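Local coordinates for putative uncharacterized protein Smu.1393c (Streptococcus mutans, PDB 4L9A) that probably hydrolyses carboxylic esters, as a bacterial alpha/beta hydrolase of the carboxylesterase type, at residues 117-122 and 142-147; 158-163 and 240-245; 57-62 and 113-118. All coordinates share one frame; numbering follows the deposited sequence.

Contact 1 (117-122 and 142-147)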
ATOM      1  N   HIS A 117      -1.177  -0.906   1.823  1.00 19.85           N
ATOM      2  CA  HIS A 117      -1.190  -0.248   3.119  1.00 23.06           C
ATOM      3  C   HIS A 117      -1.685   1.178   2.941  1.00 23.28           C
ATOM      4  O   HIS A 117      -1.318   1.849   1.977  1.00 22.96           O
ATOM      5  CB  HIS A 117       0.219  -0.240   3.726  1.00 18.68           C
ATOM      6  CG  HIS A 117       0.296   0.426   5.061  1.00 24.29           C
ATOM      7  ND1 HIS A 117       1.132   1.494   5.318  1.00 22.61           N
ATOM      8  CD2 HIS A 117      -0.366   0.182   6.217  1.00 22.74           C
ATOM      9  CE1 HIS A 117       0.989   1.870   6.575  1.00 28.54           C
ATOM     10  NE2 HIS A 117       0.081   1.091   7.144  1.00 25.83           N
ATOM     11  N   SER A 118      -2.560   1.624   3.839  1.00 20.71           N
ATOM     12  CA  SER A 118      -2.846   3.042   3.960  1.00 18.66           C
ATOM     13  C   SER A 118      -3.293   3.679   2.630  1.00 21.53           C
ATOM     14  O   SER A 118      -4.256   3.228   2.008  1.00 26.28           O
ATOM     15  CB  SER A 118      -1.589   3.740   4.508  1.00 27.99           C
ATOM     16  OG  SER A 118      -1.878   5.020   5.021  1.00 28.71           O
ATOM     17  N   ILE A 119      -2.588   4.720   2.192  1.00 20.51           N
ATOM     18  CA  ILE A 119      -3.046   5.525   1.061  1.00 23.16           C
ATOM     19  C   ILE A 119      -3.123   4.732  -0.250  1.00 23.73           C
ATOM     20  O   ILE A 119      -3.834   5.127  -1.189  1.00 23.83           O
ATOM     21  CB  ILE A 119      -2.182   6.807   0.878  1.00 34.24           C
ATOM     22  CG1 ILE A 119      -2.988   7.925   0.228  1.00 41.01           C
ATOM     23  CG2 ILE A 119      -0.891   6.526   0.118  1.00 31.86           C
ATOM     24  CD1 ILE A 119      -3.973   8.569   1.179  1.00 46.06           C
ATOM     25  N   GLY A 120      -2.411   3.610  -0.304  1.00 19.32           N
ATOM     26  CA  GLY A 120      -2.491   2.717  -1.450  1.00 23.55           C
ATOM     27  C   GLY A 120      -3.911   2.239  -1.731  1.00 28.70           C
ATOM     28  O   GLY A 120      -4.206   1.748  -2.824  1.00 24.63           O
ATOM     29  N   GLY A 121      -4.794   2.376  -0.742  1.00 22.59           N
ATOM     30  CA  GLY A 121      -6.189   1.993  -0.920  1.00 23.01           C
ATOM     31  C   GLY A 121      -6.902   2.751  -2.039  1.00 22.66           C
ATOM     32  O   GLY A 121      -7.723   2.174  -2.768  1.00 22.57           O
ATOM     33  N   PHE A 122      -6.598   4.037  -2.191  1.00 24.02           N
ATOM     34  CA  PHE A 122      -7.300   4.850  -3.192  1.00 26.55           C
ATOM     35  C   PHE A 122      -7.030   4.373  -4.624  1.00 27.96           C
ATOM     36  O   PHE A 122      -7.962   4.170  -5.406  1.00 26.24           O
ATOM     37  CB  PHE A 122      -6.985   6.343  -3.015  1.00 27.55           C
ATOM     38  CG  PHE A 122      -7.631   6.954  -1.782  1.00 32.02           C
ATOM     39  CD1 PHE A 122      -9.009   7.021  -1.675  1.00 34.58           C
ATOM     40  CD2 PHE A 122      -6.863   7.449  -0.742  1.00 33.86           C
ATOM     41  CE1 PHE A 122      -9.608   7.573  -0.559  1.00 40.85           C
ATOM     42  CE2 PHE A 122      -7.473   8.006   0.399  1.00 31.58           C
ATOM     43  CZ  PHE A 122      -8.835   8.063   0.476  1.00 33.37           C
ATOM     44  N   GLU A 142      -5.014  -1.394   7.097  1.00 22.82           N
ATOM     45  CA  GLU A 142      -5.500  -0.036   7.376  1.00 23.13           C
ATOM     46  C   GLU A 142      -5.529   0.881   6.145  1.00 22.06           C
ATOM     47  O   GLU A 142      -4.941   1.971   6.133  1.00 19.11           O
ATOM     48  CB  GLU A 142      -4.729   0.592   8.552  1.00 25.93           C
ATOM     49  CG  GLU A 142      -5.142  -0.069   9.888  1.00 29.09           C
ATOM     50  CD  GLU A 142      -4.735   0.706  11.123  1.00 28.71           C
ATOM     51  OE1 GLU A 142      -4.073   1.767  11.008  1.00 29.58           O
ATOM     52  OE2 GLU A 142      -5.073   0.231  12.229  1.00 36.85           O
ATOM     53  N   PRO A 143      -6.207   0.426   5.089  1.00 20.07           N
ATOM     54  CA  PRO A 143      -6.329   1.267   3.893  1.00 19.86           C
ATOM     55  C   PRO A 143      -7.050   2.565   4.239  1.00 26.06           C
ATOM     56  O   PRO A 143      -7.984   2.556   5.047  1.00 22.70           O
ATOM     57  CB  PRO A 143      -7.174   0.412   2.942  1.00 23.80           C
ATOM     58  CG  PRO A 143      -7.952  -0.504   3.852  1.00 23.51           C
ATOM     59  CD  PRO A 143      -7.024  -0.796   5.009  1.00 19.12           C
ATOM     60  N   THR A 144      -6.606   3.669   3.647  1.00 24.44           N
ATOM     61  CA  THR A 144      -7.135   4.979   3.981  1.00 27.24           C
ATOM     62  C   THR A 144      -8.581   5.121   3.502  1.00 25.13           C
ATOM     63  O   THR A 144      -8.853   4.965   2.309  1.00 25.23           O
ATOM     64  CB  THR A 144      -6.249   6.097   3.377  1.00 27.82           C
ATOM     65  OG1 THR A 144      -4.873   5.832   3.694  1.00 24.03           O
ATOM     66  CG2 THR A 144      -6.643   7.456   3.952  1.00 28.48           C
ATOM     67  N   THR A 145      -9.506   5.393   4.428  1.00 30.43           N
ATOM     68  CA  THR A 145     -10.910   5.607   4.066  1.00 28.78           C
ATOM     69  C   THR A 145     -11.195   7.062   3.714  1.00 33.40           C
ATOM     70  O   THR A 145     -10.498   7.981   4.168  1.00 28.83           O
ATOM     71  CB  THR A 145     -11.881   5.233   5.199  1.00 32.46           C
ATOM     72  OG1 THR A 145     -11.574   6.010   6.370  1.00 30.49           O
ATOM     73  CG2 THR A 145     -11.812   3.741   5.519  1.00 27.45           C
ATOM     74  N   VAL A 146     -12.240   7.270   2.920  1.00 26.78           N
ATOM     75  CA  VAL A 146     -12.677   8.614   2.596  1.00 34.94           C
ATOM     76  C   VAL A 146     -13.001   9.342   3.901  1.00 45.78           C
ATOM     77  O   VAL A 146     -12.692  10.524   4.056  1.00 36.93           O
ATOM     78  CB  VAL A 146     -13.912   8.600   1.686  1.00 44.89           C
ATOM     79  CG1 VAL A 146     -14.491   9.992   1.571  1.00 48.20           C
ATOM     80  CG2 VAL A 146     -13.548   8.041   0.310  1.00 47.69           C
HETATM   81  N   MSE A 147     -13.584   8.621   4.853  1.00 45.91           N
HETATM   82  CA  MSE A 147     -13.879   9.215   6.151  1.00 47.65           C
HETATM   83  C   MSE A 147     -12.629   9.762   6.840  1.00 46.67           C
HETATM   84  O   MSE A 147     -12.579  10.941   7.191  1.00 48.16           O
HETATM   85  CB  MSE A 147     -14.570   8.215   7.070  1.00 51.38           C
HETATM   86  CG  MSE A 147     -15.079   8.842   8.362  1.00 60.29           C
HETATM   87 SE   MSE A 147     -15.213   7.520   9.791  1.00 74.46          SE
HETATM   88  CE  MSE A 147     -13.347   7.545  10.378  1.00 51.23           C
TER
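The Phe122 side chain crosses that of Thr144 at about a right angle, so that the aromatic atoms meet both the backbone and the methyl group of the threonine. Thr144 O sits over one face of the ring, displaced toward the rim and 3.6 Å from Phe122 CZ. Thr144 CG2 touches Phe122 CE2 at 3.7 Å; with CG2 anti to its own backbone N, the methyl also meets Ile119 CD1 at 4.0 Å. Val146 CG2 closes the row at the ring edge, near the plane and 4.1 Å from Phe122 CE1. A nearly straight hydrogen bond runs from Thr144 N to Ser118 O, 2.9 Å long with an angle of 164° at the hydrogen. The donor stands above the carbonyl plane, 61° out of it, and Gly121 N reaches the same oxygen from the opposite face. Ser118 lies in a type II' turn directly after strand 111-117, with the positive phi of 55° expected of the nucleophile elbow in alpha/beta hydrolases; the sequence Val-His-Ser-Ile-Gly, with valine in place of the usual first glycine, makes it a probable example of that motif. Two CA-H...O contacts knit the sharp bend to the chain beside it: Ser118 CA lies 3.2 Å from Glu142 O, and Pro143 CA lies 3.4 Å from Ser118 O. A CB on Gly121 would point at Pro143 and come to a tight 3.1 Å or so from Pro143 CB, so the missing side chain allows the close approach. The Glu142 carboxylate turns to other partners, bonding to His268 and Arg243, and Thr145 OG1 caps helix 146-151 through Ile148 N while also pairing with Glu246.

Contact 2 (158-163 and 240-245)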
ATOM      1  N   TYR A 158     -10.253  10.345  15.989  1.00 61.12           N
ATOM      2  CA  TYR A 158      -9.865   9.298  16.916  1.00 54.27           C
ATOM      3  C   TYR A 158      -8.944   9.920  17.942  1.00 56.20           C
ATOM      4  O   TYR A 158      -7.857  10.371  17.601  1.00 55.94           O
ATOM      5  CB  TYR A 158      -9.114   8.189  16.181  1.00 51.30           C
ATOM      6  CG  TYR A 158      -9.986   7.301  15.332  1.00 53.87           C
ATOM      7  CD1 TYR A 158     -10.902   6.430  15.915  1.00 52.99           C
ATOM      8  CD2 TYR A 158      -9.888   7.318  13.949  1.00 48.00           C
ATOM      9  CE1 TYR A 158     -11.697   5.606  15.139  1.00 51.62           C
ATOM     10  CE2 TYR A 158     -10.679   6.500  13.167  1.00 50.81           C
ATOM     11  CZ  TYR A 158     -11.580   5.647  13.763  1.00 49.27           C
ATOM     12  OH  TYR A 158     -12.361   4.836  12.984  1.00 47.62           O
ATOM     13  N   PRO A 159      -9.385   9.977  19.212  1.00 38.46           N
ATOM     14  CA  PRO A 159      -8.478  10.585  20.187  1.00 41.70           C
ATOM     15  C   PRO A 159      -7.151   9.820  20.268  1.00 36.88           C
ATOM     16  O   PRO A 159      -6.119  10.434  20.523  1.00 45.07           O
ATOM     17  CB  PRO A 159      -9.269  10.519  21.511  1.00 44.98           C
ATOM     18  CG  PRO A 159     -10.335   9.476  21.280  1.00 52.08           C
ATOM     19  CD  PRO A 159     -10.656   9.536  19.813  1.00 43.91           C
ATOM     20  N   GLN A 160      -7.161   8.513  20.021  1.00 36.69           N
ATOM     21  CA  GLN A 160      -5.916   7.755  20.122  1.00 42.77           C
ATOM     22  C   GLN A 160      -4.885   8.131  19.045  1.00 47.95           C
ATOM     23  O   GLN A 160      -3.689   8.160  19.314  1.00 34.29           O
ATOM     24  CB  GLN A 160      -6.141   6.231  20.225  1.00 52.39           C
ATOM     25  CG  GLN A 160      -7.198   5.611  19.305  1.00 51.55           C
ATOM     26  CD  GLN A 160      -8.624   6.034  19.641  1.00 39.78           C
ATOM     27  OE1 GLN A 160      -9.093   7.054  19.153  1.00 48.12           O
ATOM     28  NE2 GLN A 160      -9.317   5.252  20.462  1.00 43.01           N
ATOM     29  N   LEU A 161      -5.346   8.456  17.844  1.00 39.88           N
ATOM     30  CA  LEU A 161      -4.432   8.903  16.802  1.00 42.82           C
ATOM     31  C   LEU A 161      -3.927  10.310  17.098  1.00 40.69           C
ATOM     32  O   LEU A 161      -2.758  10.629  16.851  1.00 36.52           O
ATOM     33  CB  LEU A 161      -5.098   8.841  15.429  1.00 37.20           C
ATOM     34  CG  LEU A 161      -5.481   7.442  14.964  1.00 40.17           C
ATOM     35  CD1 LEU A 161      -6.244   7.515  13.651  1.00 46.77           C
ATOM     36  CD2 LEU A 161      -4.230   6.557  14.825  1.00 36.15           C
ATOM     37  N   ALA A 162      -4.808  11.145  17.641  1.00 39.07           N
ATOM     38  CA  ALA A 162      -4.446  12.514  17.988  1.00 47.22           C
ATOM     39  C   ALA A 162      -3.349  12.517  19.041  1.00 47.40           C
ATOM     40  O   ALA A 162      -2.418  13.315  18.975  1.00 48.14           O
ATOM     41  CB  ALA A 162      -5.664  13.290  18.484  1.00 49.12           C
ATOM     42  N   LEU A 163      -3.464  11.616  20.013  1.00 46.19           N
ATOM     43  CA  LEU A 163      -2.471  11.518  21.076  1.00 40.48           C
ATOM     44  C   LEU A 163      -1.143  10.969  20.543  1.00 46.62           C
ATOM     45  O   LEU A 163      -0.063  11.442  20.916  1.00 41.23           O
ATOM     46  CB  LEU A 163      -2.999  10.661  22.233  1.00 41.53           C
ATOM     47  CG  LEU A 163      -4.100  11.311  23.073  1.00 43.75           C
ATOM     48  CD1 LEU A 163      -4.746  10.299  24.014  1.00 44.22           C
ATOM     49  CD2 LEU A 163      -3.529  12.492  23.839  1.00 46.85           C
ATOM     50  N   GLU A 240      -6.476  -1.941  13.481  1.00 26.67           N
ATOM     51  CA  GLU A 240      -6.538  -1.853  14.933  1.00 32.16           C
ATOM     52  C   GLU A 240      -8.008  -1.819  15.369  1.00 31.74           C
ATOM     53  O   GLU A 240      -8.856  -1.279  14.655  1.00 25.89           O
ATOM     54  CB  GLU A 240      -5.783  -0.608  15.414  1.00 26.71           C
ATOM     55  CG  GLU A 240      -4.279  -0.641  15.081  1.00 33.34           C
ATOM     56  CD  GLU A 240      -3.600   0.700  15.307  1.00 37.09           C
ATOM     57  OE1 GLU A 240      -3.149   0.959  16.434  1.00 40.79           O
ATOM     58  OE2 GLU A 240      -3.538   1.507  14.357  1.00 46.68           O
ATOM     59  N   SER A 241      -8.313  -2.398  16.534  1.00 29.63           N
ATOM     60  CA  SER A 241      -9.701  -2.545  16.975  1.00 28.80           C
ATOM     61  C   SER A 241     -10.501  -1.240  17.032  1.00 36.29           C
ATOM     62  O   SER A 241     -11.695  -1.237  16.744  1.00 28.97           O
ATOM     63  CB  SER A 241      -9.781  -3.247  18.344  1.00 34.31           C
ATOM     64  OG  SER A 241      -9.085  -2.513  19.333  1.00 40.19           O
ATOM     65  N   PHE A 242      -9.865  -0.130  17.397  1.00 36.34           N
ATOM     66  CA  PHE A 242     -10.631   1.104  17.578  1.00 37.58           C
ATOM     67  C   PHE A 242     -11.212   1.688  16.276  1.00 35.28           C
ATOM     68  O   PHE A 242     -12.047   2.589  16.310  1.00 32.64           O
ATOM     69  CB  PHE A 242      -9.839   2.151  18.367  1.00 33.97           C
ATOM     70  CG  PHE A 242      -8.617   2.660  17.659  1.00 32.87           C
ATOM     71  CD1 PHE A 242      -8.711   3.697  16.745  1.00 34.09           C
ATOM     72  CD2 PHE A 242      -7.368   2.119  17.926  1.00 37.64           C
ATOM     73  CE1 PHE A 242      -7.581   4.174  16.093  1.00 35.47           C
ATOM     74  CE2 PHE A 242      -6.234   2.591  17.272  1.00 37.22           C
ATOM     75  CZ  PHE A 242      -6.342   3.616  16.355  1.00 34.66           C
ATOM     76  N   ARG A 243     -10.792   1.155  15.136  1.00 31.21           N
ATOM     77  CA  ARG A 243     -11.326   1.595  13.852  1.00 28.67           C
ATOM     78  C   ARG A 243     -12.409   0.685  13.274  1.00 33.17           C
ATOM     79  O   ARG A 243     -12.775   0.827  12.112  1.00 33.26           O
ATOM     80  CB  ARG A 243     -10.189   1.718  12.842  1.00 24.97           C
ATOM     81  CG  ARG A 243      -9.296   2.888  13.139  1.00 34.55           C
ATOM     82  CD  ARG A 243      -9.141   3.725  11.902  1.00 44.27           C
ATOM     83  NE  ARG A 243      -7.848   3.493  11.333  1.00 41.68           N
ATOM     84  CZ  ARG A 243      -7.451   3.901  10.135  1.00 39.64           C
ATOM     85  NH1 ARG A 243      -8.256   4.576   9.316  1.00 31.02           N
ATOM     86  NH2 ARG A 243      -6.226   3.612   9.766  1.00 33.76           N
ATOM     87  N   GLU A 244     -12.935  -0.231  14.081  1.00 34.65           N
ATOM     88  CA  GLU A 244     -13.869  -1.234  13.566  1.00 33.11           C
ATOM     89  C   GLU A 244     -15.080  -0.654  12.813  1.00 37.64           C
ATOM     90  O   GLU A 244     -15.381  -1.073  11.691  1.00 33.19           O
ATOM     91  CB  GLU A 244     -14.336  -2.164  14.690  1.00 34.13           C
ATOM     92  CG  GLU A 244     -15.345  -3.223  14.236  1.00 38.48           C
ATOM     93  CD  GLU A 244     -16.017  -3.928  15.407  1.00 44.10           C
ATOM     94  OE1 GLU A 244     -16.130  -3.317  16.485  1.00 47.24           O
ATOM     95  OE2 GLU A 244     -16.419  -5.093  15.252  1.00 48.15           O
ATOM     96  N   LYS A 245     -15.774   0.301  13.427  1.00 34.93           N
ATOM     97  CA  LYS A 245     -16.986   0.857  12.819  1.00 35.61           C
ATOM     98  C   LYS A 245     -16.707   1.551  11.480  1.00 32.17           C
ATOM     99  O   LYS A 245     -17.427   1.357  10.496  1.00 35.15           O
ATOM    100  CB  LYS A 245     -17.678   1.829  13.774  1.00 37.33           C
ATOM    101  CG  LYS A 245     -18.994   2.354  13.237  1.00 47.58           C
ATOM    102  CD  LYS A 245     -19.678   3.285  14.223  1.00 57.92           C
ATOM    103  CE  LYS A 245     -20.963   3.837  13.625  1.00 66.39           C
ATOM    104  NZ  LYS A 245     -21.850   2.739  13.136  1.00 69.61           N
TER
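The Phe242 ring carries Gln160 CG over the centre of one face, while Tyr158 CD1 and Leu161 CD2 lie at its edge near the plane; the Tyr158 ring in turn receives Phe242 CE1 over one face, toward the rim. The two aromatics thus form a T-shaped (edge-to-face) pair, centroids 5.3 Å apart and planes at 70°. It joins the start of helix 159-167, in the long insertion after strand 134-141 where the alpha/beta hydrolase fold commonly carries its cap, to the turn following strand 235-239. Gln160 makes a CH-pi contact, its CG 3.4 Å from the Phe242 centroid and only 6° off the ring normal. Its CG stands between backbone N and carbonyl carbon (chi1 43°), and the flat amide lies almost parallel to the phenyl plane, stacked on it. Leu161 CD2 adds apolar packing against Phe242 CZ at 3.9 Å. The aliphatic part of Arg243 crosses the tyrosine at about a right angle, CD 3.4 Å from Tyr158 CE2. Glu246 OE1 is hydrogen-bonded to Tyr158 OH, and its OE2 forms a salt bridge with Arg243 NH1, whereas Arg243 NH2 pairs with Glu142. On the backbone side, Phe242 O comes to 3.3 Å from Tyr158 CE1.

Contact 3 (57-62 and 113-118)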
ATOM      1  N   ASP A  57      10.671  -3.847   0.064  1.00 26.61           N
ATOM      2  CA  ASP A  57      11.260  -3.818   1.403  1.00 26.45           C
ATOM      3  C   ASP A  57      10.143  -3.679   2.440  1.00 27.59           C
ATOM      4  O   ASP A  57      10.119  -4.364   3.476  1.00 25.71           O
ATOM      5  CB  ASP A  57      12.183  -2.604   1.553  1.00 30.79           C
ATOM      6  CG  ASP A  57      13.413  -2.667   0.651  1.00 31.71           C
ATOM      7  OD1 ASP A  57      13.821  -3.782   0.289  1.00 24.57           O
ATOM      8  OD2 ASP A  57      13.981  -1.595   0.319  1.00 27.62           O
ATOM      9  N   ASN A  58       9.238  -2.749   2.154  1.00 24.09           N
ATOM     10  CA  ASN A  58       8.119  -2.423   3.034  1.00 17.91           C
ATOM     11  C   ASN A  58       7.289  -3.674   3.352  1.00 26.25           C
ATOM     12  O   ASN A  58       6.893  -3.894   4.495  1.00 25.76           O
ATOM     13  CB  ASN A  58       7.261  -1.338   2.348  1.00 17.80           C
ATOM     14  CG  ASN A  58       6.207  -0.717   3.274  1.00 23.15           C
ATOM     15  OD1 ASN A  58       6.309  -0.791   4.493  1.00 20.61           O
ATOM     16  ND2 ASN A  58       5.196  -0.084   2.677  1.00 23.69           N
ATOM     17  N   PHE A  59       7.075  -4.512   2.338  1.00 25.00           N
ATOM     18  CA  PHE A  59       6.211  -5.681   2.453  1.00 22.93           C
ATOM     19  C   PHE A  59       6.975  -7.002   2.569  1.00 28.02           C
ATOM     20  O   PHE A  59       6.410  -8.070   2.340  1.00 31.99           O
ATOM     21  CB  PHE A  59       5.253  -5.733   1.259  1.00 22.33           C
ATOM     22  CG  PHE A  59       4.110  -4.756   1.356  1.00 23.02           C
ATOM     23  CD1 PHE A  59       2.967  -5.079   2.086  1.00 24.22           C
ATOM     24  CD2 PHE A  59       4.168  -3.529   0.711  1.00 24.71           C
ATOM     25  CE1 PHE A  59       1.904  -4.175   2.188  1.00 20.63           C
ATOM     26  CE2 PHE A  59       3.106  -2.618   0.803  1.00 26.45           C
ATOM     27  CZ  PHE A  59       1.979  -2.944   1.542  1.00 24.41           C
ATOM     28  N   ALA A  60       8.248  -6.929   2.940  1.00 25.69           N
ATOM     29  CA  ALA A  60       9.107  -8.116   2.961  1.00 31.35           C
ATOM     30  C   ALA A  60       8.534  -9.281   3.768  1.00 33.40           C
ATOM     31  O   ALA A  60       8.611 -10.442   3.347  1.00 31.84           O
ATOM     32  CB  ALA A  60      10.512  -7.751   3.467  1.00 31.40           C
ATOM     33  N   ASN A  61       7.964  -8.968   4.927  1.00 31.36           N
ATOM     34  CA  ASN A  61       7.399  -9.989   5.807  1.00 35.70           C
ATOM     35  C   ASN A  61       6.172 -10.708   5.233  1.00 35.57           C
ATOM     36  O   ASN A  61       5.824 -11.800   5.682  1.00 39.40           O
ATOM     37  CB  ASN A  61       7.065  -9.395   7.182  1.00 29.30           C
ATOM     38  CG  ASN A  61       8.308  -9.059   7.995  1.00 38.66           C
ATOM     39  OD1 ASN A  61       9.410  -9.541   7.705  1.00 35.97           O
ATOM     40  ND2 ASN A  61       8.136  -8.235   9.028  1.00 34.69           N
ATOM     41  N   ILE A  62       5.504 -10.096   4.259  1.00 24.59           N
ATOM     42  CA  ILE A  62       4.431 -10.804   3.554  1.00 25.63           C
ATOM     43  C   ILE A  62       4.985 -11.555   2.331  1.00 27.16           C
ATOM     44  O   ILE A  62       4.709 -12.747   2.122  1.00 28.01           O
ATOM     45  CB  ILE A  62       3.293  -9.853   3.133  1.00 26.62           C
ATOM     46  CG1 ILE A  62       2.582  -9.298   4.383  1.00 25.10           C
ATOM     47  CG2 ILE A  62       2.300 -10.601   2.244  1.00 28.69           C
ATOM     48  CD1 ILE A  62       1.525  -8.222   4.091  1.00 26.24           C
ATOM     49  N   LEU A 113      -4.189 -10.344  -6.969  1.00 38.85           N
ATOM     50  CA  LEU A 113      -4.747  -9.795  -5.738  1.00 39.29           C
ATOM     51  C   LEU A 113      -3.950  -8.545  -5.418  1.00 36.45           C
ATOM     52  O   LEU A 113      -2.740  -8.497  -5.640  1.00 33.43           O
ATOM     53  CB  LEU A 113      -4.640 -10.787  -4.581  1.00 37.03           C
ATOM     54  CG  LEU A 113      -5.583 -11.989  -4.611  1.00 42.29           C
ATOM     55  CD1 LEU A 113      -5.015 -13.079  -5.502  1.00 41.83           C
ATOM     56  CD2 LEU A 113      -5.801 -12.512  -3.197  1.00 42.26           C
ATOM     57  N   LEU A 114      -4.640  -7.523  -4.936  1.00 29.81           N
ATOM     58  CA  LEU A 114      -3.996  -6.295  -4.503  1.00 25.36           C
ATOM     59  C   LEU A 114      -3.794  -6.347  -2.997  1.00 27.55           C
ATOM     60  O   LEU A 114      -4.717  -6.698  -2.258  1.00 28.62           O
ATOM     61  CB  LEU A 114      -4.874  -5.097  -4.848  1.00 31.67           C
ATOM     62  CG  LEU A 114      -4.570  -4.423  -6.182  1.00 36.50           C
ATOM     63  CD1 LEU A 114      -5.715  -3.508  -6.614  1.00 32.12           C
ATOM     64  CD2 LEU A 114      -3.253  -3.668  -6.075  1.00 36.90           C
ATOM     65  N   CYS A 115      -2.593  -5.996  -2.546  1.00 23.90           N
ATOM     66  CA  CYS A 115      -2.296  -5.905  -1.123  1.00 24.64           C
ATOM     67  C   CYS A 115      -1.731  -4.519  -0.884  1.00 28.34           C
ATOM     68  O   CYS A 115      -0.697  -4.160  -1.443  1.00 27.38           O
ATOM     69  CB  CYS A 115      -1.282  -6.980  -0.701  1.00 26.71           C
ATOM     70  SG  CYS A 115      -0.811  -6.940   1.077  1.00 28.01           S
ATOM     71  N   VAL A 116      -2.420  -3.717  -0.082  1.00 22.18           N
ATOM     72  CA  VAL A 116      -1.997  -2.332   0.084  1.00 17.09           C
ATOM     73  C   VAL A 116      -1.981  -1.923   1.540  1.00 20.78           C
ATOM     74  O   VAL A 116      -2.685  -2.513   2.387  1.00 25.56           O
ATOM     75  CB  VAL A 116      -2.917  -1.362  -0.704  1.00 25.44           C
ATOM     76  CG1 VAL A 116      -3.167  -1.888  -2.104  1.00 24.20           C
ATOM     77  CG2 VAL A 116      -4.266  -1.168   0.039  1.00 21.13           C
ATOM     78  N   HIS A 117      -1.177  -0.906   1.823  1.00 19.85           N
ATOM     79  CA  HIS A 117      -1.190  -0.248   3.119  1.00 23.06           C
ATOM     80  C   HIS A 117      -1.685   1.178   2.941  1.00 23.28           C
ATOM     81  O   HIS A 117      -1.318   1.849   1.977  1.00 22.96           O
ATOM     82  CB  HIS A 117       0.219  -0.240   3.726  1.00 18.68           C
ATOM     83  CG  HIS A 117       0.296   0.426   5.061  1.00 24.29           C
ATOM     84  ND1 HIS A 117       1.132   1.494   5.318  1.00 22.61           N
ATOM     85  CD2 HIS A 117      -0.366   0.182   6.217  1.00 22.74           C
ATOM     86  CE1 HIS A 117       0.989   1.870   6.575  1.00 28.54           C
ATOM     87  NE2 HIS A 117       0.081   1.091   7.144  1.00 25.83           N
ATOM     88  N   SER A 118      -2.560   1.624   3.839  1.00 20.71           N
ATOM     89  CA  SER A 118      -2.846   3.042   3.960  1.00 18.66           C
ATOM     90  C   SER A 118      -3.293   3.679   2.630  1.00 21.53           C
ATOM     91  O   SER A 118      -4.256   3.228   2.008  1.00 26.28           O
ATOM     92  CB  SER A 118      -1.589   3.740   4.508  1.00 27.99           C
ATOM     93  OG  SER A 118      -1.878   5.020   5.021  1.00 28.71           O
TER
HETATM   94  O   HOH W   1       3.403   1.792   3.650  1.00 21.68           O
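Phe59 CG is turned anti to its carbonyl carbon (chi1 -77°) and Cys115 SG anti to its backbone N (chi1 179°), and with these settings the phenyl ring and the thiol meet between a helical turn and a strand. Phe59 CE1 and Cys115 SG are 4.0 Å apart. The sulfur stands obliquely to the ring, 5.0 Å from its centroid and 51° off the normal, a Cys sulfur-aromatic contact. Ile62, one turn further on, sends CD1 to the same sulfur at 4.0 Å, so both groups meet the small polarisable thiol from the helical side; Ile62 CD1 also lies at the edge of the Phe59 ring, in its plane. The CZ end of the ring meets the strand edge-on: Phe59 CZ lies 3.8 Å from His117 N, close to the ring plane, and Val116 C is near the same edge. His117 CB touches Phe59 CZ as well, at 3.9 Å. Phe59 also marks a change of direction in its own segment, being the residue that leaves helix 55-58 and precedes helix 60-63.

A polar bridge runs beside this apolar core. Asn58 ND2 donates to a water at 2.8 Å, and that water is hydrogen-bonded to His117 ND1, also at 2.8 Å. An amide suits this buried position because it can donate and accept at once: OD1 is bonded to His271 and Trp272, while His117 NE2 is engaged by His268 O.

Within the alpha/beta hydrolase fold, strand 111-117 runs in the central sheet between strands 43-47 and 134-141. Cys115 packs against Phe46 and Leu141 of these neighbours, and Ile62 reaches Phe46 and also Thr275 and Leu279 of helix 275-287.

Overall arrangement
Contacts 1 and 3 share His117 and Ser118, the end of strand 111-117 and the probable nucleophile elbow; their centres lie 13 Å apart. Contact 3 meets the strand leading into the elbow, and contact 1 holds the elbow itself and the residues that follow. Glu142 and His117 are both bonded to His268, in the loop after strand 260-263, where this fold usually carries its catalytic histidine; its role here is inferred. Contact 2 lies 15 Å from contact 1 between centres, yet Glu142 ties them: OE2 lies 2.9 Å from Glu240 N, a probable hydrogen bond, and OE1 forms a 3.1 Å salt bridge with Arg243 NH2. Contacts 2 and 3 do not touch.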